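Local coordinates for protein iron-containing alcohol dehydrogenase (Ralstonia eutropha, PDB 3JZD) that probably reduces maleylacetate to 3-oxoadipate with NADH or NADPH, as a homodimeric member of the iron-containing alcohol dehydrogenase family, at residues V128-G133 with T142-R147; H261-P266 with G306-L311. All blocks are in the same frame, centred on the assembly; numbering follows the deposited sequence.

Contact 1 of 2, residues V128-G133 with T142-R147. With NAD (nicotinamide-adenine-dinucleotide), chain E.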
ATOM      1  N   VAL A 128      10.137  -3.566  -7.755  1.00 20.12           N
ATOM      2  CA  VAL A 128       8.726  -3.686  -7.403  1.00 18.70           C
ATOM      3  C   VAL A 128       7.775  -3.539  -8.609  1.00 19.12           C
ATOM      4  O   VAL A 128       6.597  -3.217  -8.435  1.00 19.46           O
ATOM      5  CB  VAL A 128       8.348  -2.750  -6.240  1.00 19.45           C
ATOM      6  CG1 VAL A 128       8.879  -3.299  -4.917  1.00 16.75           C
ATOM      7  CG2 VAL A 128       8.809  -1.342  -6.486  1.00 15.71           C
ATOM      8  N   THR A 129       8.256  -3.831  -9.816  1.00 18.20           N
ATOM      9  CA  THR A 129       7.383  -3.814 -10.994  1.00 18.39           C
ATOM     10  C   THR A 129       7.446  -5.156 -11.666  1.00 19.30           C
ATOM     11  O   THR A 129       8.481  -5.823 -11.610  1.00 20.02           O
ATOM     12  CB  THR A 129       7.812  -2.748 -12.066  1.00 18.33           C
ATOM     13  OG1 THR A 129       8.821  -3.312 -12.915  1.00 19.24           O
ATOM     14  CG2 THR A 129       8.321  -1.418 -11.378  1.00 17.23           C
ATOM     15  N   PRO A 130       6.343  -5.576 -12.312  1.00 20.73           N
ATOM     16  CA  PRO A 130       6.299  -6.814 -13.092  1.00 20.90           C
ATOM     17  C   PRO A 130       6.783  -6.638 -14.546  1.00 22.67           C
ATOM     18  O   PRO A 130       6.545  -7.536 -15.405  1.00 23.47           O
ATOM     19  CB  PRO A 130       4.801  -7.152 -13.110  1.00 21.87           C
ATOM     20  CG  PRO A 130       4.110  -5.822 -13.036  1.00 19.54           C
ATOM     21  CD  PRO A 130       5.048  -4.868 -12.312  1.00 18.74           C
ATOM     22  N   VAL A 131       7.437  -5.514 -14.828  1.00 22.07           N
ATOM     23  CA  VAL A 131       7.922  -5.197 -16.177  1.00 21.43           C
ATOM     24  C   VAL A 131       9.370  -5.581 -16.368  1.00 21.81           C
ATOM     25  O   VAL A 131      10.239  -5.269 -15.531  1.00 22.18           O
ATOM     26  CB  VAL A 131       7.719  -3.706 -16.521  1.00 22.94           C
ATOM     27  CG1 VAL A 131       8.372  -3.372 -17.864  1.00 21.09           C
ATOM     28  CG2 VAL A 131       6.197  -3.389 -16.599  1.00 20.26           C
ATOM     29  N   TYR A 132       9.624  -6.331 -17.436  1.00 21.86           N
ATOM     30  CA  TYR A 132      10.982  -6.732 -17.780  1.00 23.78           C
ATOM     31  C   TYR A 132      11.356  -6.093 -19.109  1.00 25.10           C
ATOM     32  O   TYR A 132      10.491  -5.645 -19.874  1.00 24.26           O
ATOM     33  CB  TYR A 132      11.118  -8.252 -17.893  1.00 25.12           C
ATOM     34  CG  TYR A 132      10.224  -8.858 -18.941  1.00 28.56           C
ATOM     35  CD1 TYR A 132      10.652  -8.989 -20.269  1.00 34.37           C
ATOM     36  CD2 TYR A 132       8.949  -9.276 -18.622  1.00 29.95           C
ATOM     37  CE1 TYR A 132       9.819  -9.516 -21.225  1.00 35.19           C
ATOM     38  CE2 TYR A 132       8.116  -9.815 -19.573  1.00 33.88           C
ATOM     39  CZ  TYR A 132       8.553  -9.927 -20.866  1.00 36.23           C
ATOM     40  OH  TYR A 132       7.712 -10.465 -21.794  1.00 39.79           O
ATOM     41  N   GLY A 133      12.654  -6.082 -19.384  1.00 25.94           N
ATOM     42  CA  GLY A 133      13.196  -5.522 -20.614  1.00 27.23           C
ATOM     43  C   GLY A 133      14.322  -6.381 -21.155  1.00 26.65           C
ATOM     44  O   GLY A 133      15.111  -6.921 -20.397  1.00 24.73           O
ATOM     45  N   THR A 142      10.070  -4.604 -24.057  1.00 33.04           N
ATOM     46  CA  THR A 142       9.661  -4.772 -22.682  1.00 34.70           C
ATOM     47  C   THR A 142       8.334  -5.495 -22.660  1.00 32.66           C
ATOM     48  O   THR A 142       7.604  -5.485 -23.633  1.00 30.26           O
ATOM     49  CB  THR A 142       9.473  -3.456 -21.957  1.00 35.98           C
ATOM     50  OG1 THR A 142       8.332  -2.807 -22.510  1.00 38.48           O
ATOM     51  CG2 THR A 142      10.733  -2.559 -22.076  1.00 35.63           C
ATOM     52  N   GLY A 143       8.065  -6.154 -21.547  1.00 31.45           N
ATOM     53  CA  GLY A 143       6.811  -6.876 -21.348  1.00 30.66           C
ATOM     54  C   GLY A 143       6.494  -6.935 -19.858  1.00 29.53           C
ATOM     55  O   GLY A 143       7.282  -6.474 -19.024  1.00 28.72           O
ATOM     56  N   ARG A 144       5.355  -7.520 -19.535  1.00 28.72           N
ATOM     57  CA  ARG A 144       4.878  -7.605 -18.178  1.00 30.16           C
ATOM     58  C   ARG A 144       4.598  -9.057 -17.901  1.00 30.75           C
ATOM     59  O   ARG A 144       4.024  -9.744 -18.736  1.00 31.44           O
ATOM     60  CB  ARG A 144       3.597  -6.802 -18.057  1.00 30.88           C
ATOM     61  CG  ARG A 144       3.260  -6.356 -16.652  1.00 39.90           C
ATOM     62  CD  ARG A 144       1.981  -5.469 -16.620  1.00 44.43           C
ATOM     63  NE  ARG A 144       2.013  -4.521 -15.498  1.00 52.65           N
ATOM     64  CZ  ARG A 144       2.451  -3.253 -15.575  1.00 53.73           C
ATOM     65  NH1 ARG A 144       2.868  -2.732 -16.728  1.00 56.57           N
ATOM     66  NH2 ARG A 144       2.453  -2.488 -14.492  1.00 54.54           N
ATOM     67  N   ASP A 145       5.021  -9.538 -16.741  1.00 30.65           N
ATOM     68  CA  ASP A 145       4.790 -10.908 -16.350  1.00 31.01           C
ATOM     69  C   ASP A 145       5.018 -10.975 -14.826  1.00 31.46           C
ATOM     70  O   ASP A 145       6.105 -10.657 -14.346  1.00 29.53           O
ATOM     71  CB  ASP A 145       5.729 -11.855 -17.131  1.00 31.11           C
ATOM     72  CG  ASP A 145       5.416 -13.329 -16.904  1.00 37.09           C
ATOM     73  OD1 ASP A 145       5.024 -13.687 -15.779  1.00 40.65           O
ATOM     74  OD2 ASP A 145       5.589 -14.141 -17.838  1.00 41.84           O
ATOM     75  N   PRO A 146       3.985 -11.376 -14.064  1.00 33.08           N
ATOM     76  CA  PRO A 146       4.034 -11.505 -12.588  1.00 32.37           C
ATOM     77  C   PRO A 146       5.227 -12.316 -12.129  1.00 30.00           C
ATOM     78  O   PRO A 146       5.795 -12.062 -11.086  1.00 29.99           O
ATOM     79  CB  PRO A 146       2.749 -12.271 -12.254  1.00 33.37           C
ATOM     80  CG  PRO A 146       1.841 -12.006 -13.384  1.00 35.37           C
ATOM     81  CD  PRO A 146       2.702 -11.854 -14.612  1.00 34.24           C
ATOM     82  N   ARG A 147       5.582 -13.270 -12.954  1.00 28.82           N
ATOM     83  CA  ARG A 147       6.725 -14.149 -12.787  1.00 29.50           C
ATOM     84  C   ARG A 147       8.051 -13.428 -12.545  1.00 26.82           C
ATOM     85  O   ARG A 147       8.918 -13.959 -11.857  1.00 27.47           O
ATOM     86  CB  ARG A 147       6.804 -14.896 -14.108  1.00 32.83           C
ATOM     87  CG  ARG A 147       7.390 -16.266 -14.163  1.00 40.13           C
ATOM     88  CD  ARG A 147       6.992 -16.855 -15.529  1.00 42.14           C
ATOM     89  NE  ARG A 147       7.139 -18.291 -15.550  1.00 47.27           N
ATOM     90  CZ  ARG A 147       8.271 -18.932 -15.816  1.00 55.63           C
ATOM     91  NH1 ARG A 147       9.380 -18.247 -16.075  1.00 60.10           N
ATOM     92  NH2 ARG A 147       8.301 -20.266 -15.813  1.00 56.99           N
TER
HETATM   93  PA  NAD E 400      22.262   0.700 -13.567  1.00 26.34           P
HETATM   94  O1A NAD E 400      21.676  -0.535 -12.949  1.00 30.14           O
HETATM   95  O2A NAD E 400      22.323   0.513 -15.022  1.00 24.21           O
HETATM   96  O5B NAD E 400      23.608   1.134 -12.802  1.00 28.39           O
HETATM   97  C5B NAD E 400      24.524   2.047 -13.402  1.00 27.83           C
HETATM   98  C4B NAD E 400      25.905   1.821 -12.816  1.00 26.90           C
HETATM   99  O4B NAD E 400      25.959   2.175 -11.448  1.00 23.94           O
HETATM  100  C3B NAD E 400      26.289   0.347 -12.869  1.00 29.25           C
HETATM  101  O3B NAD E 400      27.626   0.190 -13.249  1.00 32.77           O
HETATM  102  C2B NAD E 400      26.171  -0.129 -11.441  1.00 30.45           C
HETATM  103  O2B NAD E 400      27.027  -1.214 -11.167  1.00 28.51           O
HETATM  104  C1B NAD E 400      26.537   1.142 -10.681  1.00 20.89           C
HETATM  105  N9A NAD E 400      25.954   1.177  -9.340  1.00 22.98           N
HETATM  106  C8A NAD E 400      24.633   0.934  -9.064  1.00 20.74           C
HETATM  107  N7A NAD E 400      24.453   1.088  -7.743  1.00 25.99           N
HETATM  108  C5A NAD E 400      25.615   1.409  -7.158  1.00 25.46           C
HETATM  109  C6A NAD E 400      25.984   1.629  -5.823  1.00 26.30           C
HETATM  110  N6A NAD E 400      25.107   1.884  -4.873  1.00 28.46           N
HETATM  111  N1A NAD E 400      27.303   1.894  -5.545  1.00 30.71           N
HETATM  112  C2A NAD E 400      28.239   1.941  -6.551  1.00 23.08           C
HETATM  113  N3A NAD E 400      27.875   1.736  -7.869  1.00 24.83           N
HETATM  114  C4A NAD E 400      26.578   1.449  -8.169  1.00 24.79           C
HETATM  115  O3  NAD E 400      21.419   2.053 -13.323  1.00 22.37           O
HETATM  116  PN  NAD E 400      19.858   2.172 -12.944  1.00 23.12           P
HETATM  117  O1N NAD E 400      19.533   3.617 -13.319  1.00 21.44           O
HETATM  118  O2N NAD E 400      19.623   1.627 -11.593  1.00 17.77           O
HETATM  119  O5D NAD E 400      19.082   1.195 -13.888  1.00 19.32           O
HETATM  120  C5D NAD E 400      18.624   1.628 -15.135  1.00 26.00           C
HETATM  121  C4D NAD E 400      18.244   0.387 -15.919  1.00 26.98           C
HETATM  122  O4D NAD E 400      17.159  -0.207 -15.250  1.00 22.08           O
HETATM  123  C3D NAD E 400      17.754   0.717 -17.315  1.00 24.16           C
HETATM  124  O3D NAD E 400      17.957  -0.403 -18.120  1.00 21.52           O
HETATM  125  C2D NAD E 400      16.291   0.948 -17.098  1.00 26.09           C
HETATM  126  O2D NAD E 400      15.555   0.846 -18.291  1.00 23.73           O
HETATM  127  C1D NAD E 400      16.012  -0.158 -16.078  1.00 23.48           C
HETATM  128  N1N NAD E 400      14.778   0.104 -15.319  1.00 25.98           N
HETATM  129  C2N NAD E 400      13.738  -0.777 -15.464  1.00 24.77           C
HETATM  130  C3N NAD E 400      12.553  -0.582 -14.768  1.00 26.50           C
HETATM  131  C7N NAD E 400      11.439  -1.601 -14.853  1.00 22.73           C
HETATM  132  O7N NAD E 400      10.276  -1.422 -14.103  1.00 25.10           O
HETATM  133  N7N NAD E 400      11.539  -2.694 -15.586  1.00 23.83           N
HETATM  134  C4N NAD E 400      12.439   0.526 -13.913  1.00 25.66           C
HETATM  135  C5N NAD E 400      13.503   1.409 -13.766  1.00 30.00           C
HETATM  136  C6N NAD E 400      14.690   1.171 -14.463  1.00 25.05           C
HETATM  137  O   HOH W   1       5.157 -10.883 -21.253  1.00 35.94           O
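Y132 and G143 form the hydrogen-bonded pair of a two-stranded antiparallel hairpin, 131-136 with 139-144, whose start reaches the nicotinamide end of NAD. Y132 N donates to G143 O (2.8 Å) and G143 N returns a bond to Y132 O (3.0 Å). One step beyond the strand, D145 N binds P130 O at 2.8 Å, lying in the carbonyl plane, and R144 CA adds a CA-H...O contact to the same oxygen. With P130 and Y132 held on either side in the sequence, V131 O accepts from the carboxamide nitrogen N7N of NAD (2.9 Å) and also from K106 NZ. T129 OG1 takes both roles. It accepts from V131 N, closing an ST turn, and T129 OG1 donates to the carboxamide oxygen O7N of NAD at 2.7 Å. V131 CG2 lies over one face of the R144 guanidinium, 3.4 Å from R144 NH1, while P130 CG comes near R144 NE; R144 NH2 has a weak bond to G235 O. On the other face of the hairpin, chi1 of 60° puts Y132 CG between the backbone N and the carbonyl carbon. The ring lies with one face over G143, which has no side chain, and G143 CA makes a CH-pi contact 3.9 Å from the Y132 ring centroid. At the ring edge and in its plane, a water 2.6 Å from Y132 OH donates to R144 O.

Contact 2 of 2, residues H261-P266 with G306-L311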
ATOM      1  N   HIS A 261      16.239  10.857 -17.654  1.00 14.88           N
ATOM      2  CA  HIS A 261      15.069  11.127 -16.831  1.00 14.34           C
ATOM      3  C   HIS A 261      15.170  12.481 -16.176  1.00 13.69           C
ATOM      4  O   HIS A 261      14.229  13.289 -16.186  1.00 16.25           O
ATOM      5  CB  HIS A 261      14.879   9.976 -15.781  1.00 14.04           C
ATOM      6  CG  HIS A 261      14.196   8.783 -16.367  1.00 12.28           C
ATOM      7  ND1 HIS A 261      12.830   8.641 -16.351  1.00 13.61           N
ATOM      8  CD2 HIS A 261      14.671   7.742 -17.096  1.00 13.48           C
ATOM      9  CE1 HIS A 261      12.497   7.545 -17.013  1.00 11.81           C
ATOM     10  NE2 HIS A 261      13.591   6.985 -17.479  1.00 14.79           N
ATOM     11  N   THR A 262      16.340  12.745 -15.624  1.00 12.82           N
ATOM     12  CA  THR A 262      16.578  13.960 -14.888  1.00 13.84           C
ATOM     13  C   THR A 262      16.383  15.212 -15.775  1.00 14.61           C
ATOM     14  O   THR A 262      15.744  16.149 -15.383  1.00 17.60           O
ATOM     15  CB  THR A 262      17.989  13.942 -14.311  1.00 13.04           C
ATOM     16  OG1 THR A 262      18.082  12.952 -13.296  1.00 13.10           O
ATOM     17  CG2 THR A 262      18.370  15.311 -13.725  1.00 13.44           C
ATOM     18  N   ILE A 263      16.893  15.172 -16.987  1.00 14.42           N
ATOM     19  CA  ILE A 263      16.819  16.284 -17.921  1.00 14.08           C
ATOM     20  C   ILE A 263      15.452  16.464 -18.524  1.00 15.67           C
ATOM     21  O   ILE A 263      14.979  17.571 -18.616  1.00 16.21           O
ATOM     22  CB  ILE A 263      17.872  16.097 -19.053  1.00 12.97           C
ATOM     23  CG1 ILE A 263      19.305  16.189 -18.427  1.00 10.43           C
ATOM     24  CG2 ILE A 263      17.630  17.129 -20.183  1.00  9.11           C
ATOM     25  CD1 ILE A 263      20.470  15.487 -19.248  1.00  6.60           C
ATOM     26  N   VAL A 264      14.822  15.367 -18.934  1.00 14.74           N
ATOM     27  CA  VAL A 264      13.515  15.409 -19.583  1.00 14.34           C
ATOM     28  C   VAL A 264      12.338  15.744 -18.627  1.00 15.08           C
ATOM     29  O   VAL A 264      11.417  16.464 -19.011  1.00 17.75           O
ATOM     30  CB  VAL A 264      13.257  14.067 -20.332  1.00 13.82           C
ATOM     31  CG1 VAL A 264      11.763  13.964 -20.874  1.00 11.69           C
ATOM     32  CG2 VAL A 264      14.301  13.932 -21.465  1.00 11.66           C
ATOM     33  N   LEU A 265      12.366  15.254 -17.391  1.00 12.97           N
ATOM     34  CA  LEU A 265      11.242  15.453 -16.492  1.00 11.72           C
ATOM     35  C   LEU A 265      10.651  16.885 -16.432  1.00 12.03           C
ATOM     36  O   LEU A 265       9.471  17.070 -16.634  1.00 11.18           O
ATOM     37  CB  LEU A 265      11.545  14.886 -15.112  1.00 10.66           C
ATOM     38  CG  LEU A 265      10.401  14.987 -14.129  1.00 13.55           C
ATOM     39  CD1 LEU A 265       9.271  14.107 -14.587  1.00  9.40           C
ATOM     40  CD2 LEU A 265      10.951  14.558 -12.674  1.00 12.12           C
ATOM     41  N   PRO A 266      11.458  17.903 -16.167  1.00 12.31           N
ATOM     42  CA  PRO A 266      10.815  19.194 -16.134  1.00 11.99           C
ATOM     43  C   PRO A 266      10.052  19.604 -17.435  1.00 15.22           C
ATOM     44  O   PRO A 266       9.000  20.270 -17.368  1.00 14.17           O
ATOM     45  CB  PRO A 266      12.008  20.144 -15.898  1.00 14.62           C
ATOM     46  CG  PRO A 266      13.089  19.292 -15.240  1.00  9.75           C
ATOM     47  CD  PRO A 266      12.917  17.979 -15.959  1.00 12.21           C
ATOM     48  N   GLY A 306      24.254  19.509  -8.879  1.00 17.49           N
ATOM     49  CA  GLY A 306      25.234  19.028  -9.834  1.00 17.80           C
ATOM     50  C   GLY A 306      24.832  18.076 -10.941  1.00 17.69           C
ATOM     51  O   GLY A 306      25.694  17.602 -11.637  1.00 16.58           O
ATOM     52  N   ALA A 307      23.551  17.791 -11.133  1.00 15.19           N
ATOM     53  CA  ALA A 307      23.185  16.914 -12.240  1.00 16.37           C
ATOM     54  C   ALA A 307      23.163  17.732 -13.544  1.00 16.68           C
ATOM     55  O   ALA A 307      22.912  18.932 -13.517  1.00 14.96           O
ATOM     56  CB  ALA A 307      21.825  16.324 -12.033  1.00 14.92           C
ATOM     57  N   PRO A 308      23.395  17.069 -14.673  1.00 17.26           N
ATOM     58  CA  PRO A 308      23.234  17.732 -15.974  1.00 17.99           C
ATOM     59  C   PRO A 308      21.737  18.026 -16.194  1.00 18.66           C
ATOM     60  O   PRO A 308      20.870  17.278 -15.697  1.00 17.30           O
ATOM     61  CB  PRO A 308      23.717  16.687 -16.974  1.00 17.84           C
ATOM     62  CG  PRO A 308      23.670  15.414 -16.281  1.00 20.63           C
ATOM     63  CD  PRO A 308      23.802  15.666 -14.804  1.00 17.24           C
ATOM     64  N   VAL A 309      21.452  19.148 -16.858  1.00 17.43           N
ATOM     65  CA  VAL A 309      20.087  19.586 -17.147  1.00 16.90           C
ATOM     66  C   VAL A 309      19.846  19.819 -18.654  1.00 16.13           C
ATOM     67  O   VAL A 309      18.782  20.288 -19.058  1.00 14.92           O
ATOM     68  CB  VAL A 309      19.780  20.874 -16.356  1.00 17.96           C
ATOM     69  CG1 VAL A 309      19.813  20.595 -14.843  1.00 15.70           C
ATOM     70  CG2 VAL A 309      20.785  22.027 -16.744  1.00 17.09           C
ATOM     71  N   ALA A 310      20.841  19.488 -19.474  1.00 15.75           N
ATOM     72  CA  ALA A 310      20.771  19.683 -20.916  1.00 15.14           C
ATOM     73  C   ALA A 310      21.166  18.391 -21.571  1.00 15.11           C
ATOM     74  O   ALA A 310      22.220  17.832 -21.236  1.00 14.37           O
ATOM     75  CB  ALA A 310      21.716  20.825 -21.341  1.00 15.54           C
ATOM     76  N   LEU A 311      20.349  17.896 -22.513  1.00 15.38           N
ATOM     77  CA  LEU A 311      20.691  16.679 -23.236  1.00 14.37           C
ATOM     78  C   LEU A 311      22.021  16.843 -23.956  1.00 14.63           C
ATOM     79  O   LEU A 311      22.737  15.860 -24.220  1.00 14.61           O
ATOM     80  CB  LEU A 311      19.597  16.283 -24.269  1.00 15.62           C
ATOM     81  CG  LEU A 311      18.206  15.948 -23.753  1.00 14.58           C
ATOM     82  CD1 LEU A 311      17.255  15.769 -24.920  1.00 11.23           C
ATOM     83  CD2 LEU A 311      18.268  14.656 -22.815  1.00 10.48           C
TER
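In the helical C-terminal part of this iron-containing alcohol dehydrogenase fold, helix 257-272 packs its I263 side against the irregular chain that follows helix 294-304. That helix ends in a Schellman motif with G306 as its C-prime residue, after which the extended backbone of A307 and P308 runs past T262 and I263. I263 carries the contact: its CG1-CD1 branch meets P308 and A310, and its CG2 methyl meets V309 and L311. I263 CG1 lies 3.3 Å from P308 O. A chi2 of 157° carries I263 CD1 out, nearly anti to CA, to 3.5 Å from A310 O, and I263 CD1 also touches P308 CB at 4.1 Å. I263 CG2, anti to the backbone N, faces V309 O and L311 N and meets L311 CD2 at 3.7 Å. The leucine turns its end back toward the helix, and L311 CD2 also meets V264 CG2 more distantly. The preceding residue, T262, presents its methyl: T262 CG2 lies 3.7 Å from P308 O and 4.0 Å from A307 CB, while T262 OG1 is bonded to A258 O within its own helix. I314 adds to the apolar surroundings of I263 and P308, and the L311 backbone is hydrogen-bonded to that of A351. Between the two segments, the loop carbonyls turned to the helix meet methyl and methylene carbons, so the fit rests on van der Waals contact.

Overall arrangement
Contact 1 is a surface contact and contact 2 a buried one; they lie on opposite sides of the chain's centre, with centres about 26 Å apart and no touch between them. They share no secondary-structure element: contact 1 joins neighbouring strands of one hairpin in the N-terminal, nucleotide-binding part, whereas contact 2 joins a helix to a loop 40 residues later in the helical C-terminal part. Their chemistry differs accordingly. Backbone hydrogen bonds hold 128-133 to 142-147, and the first of these segments binds NAD directly. Segments 261-266 and 306-311 meet through aliphatic branches, and the T262 side chain comes no nearer than about 9 Å to the cofactor.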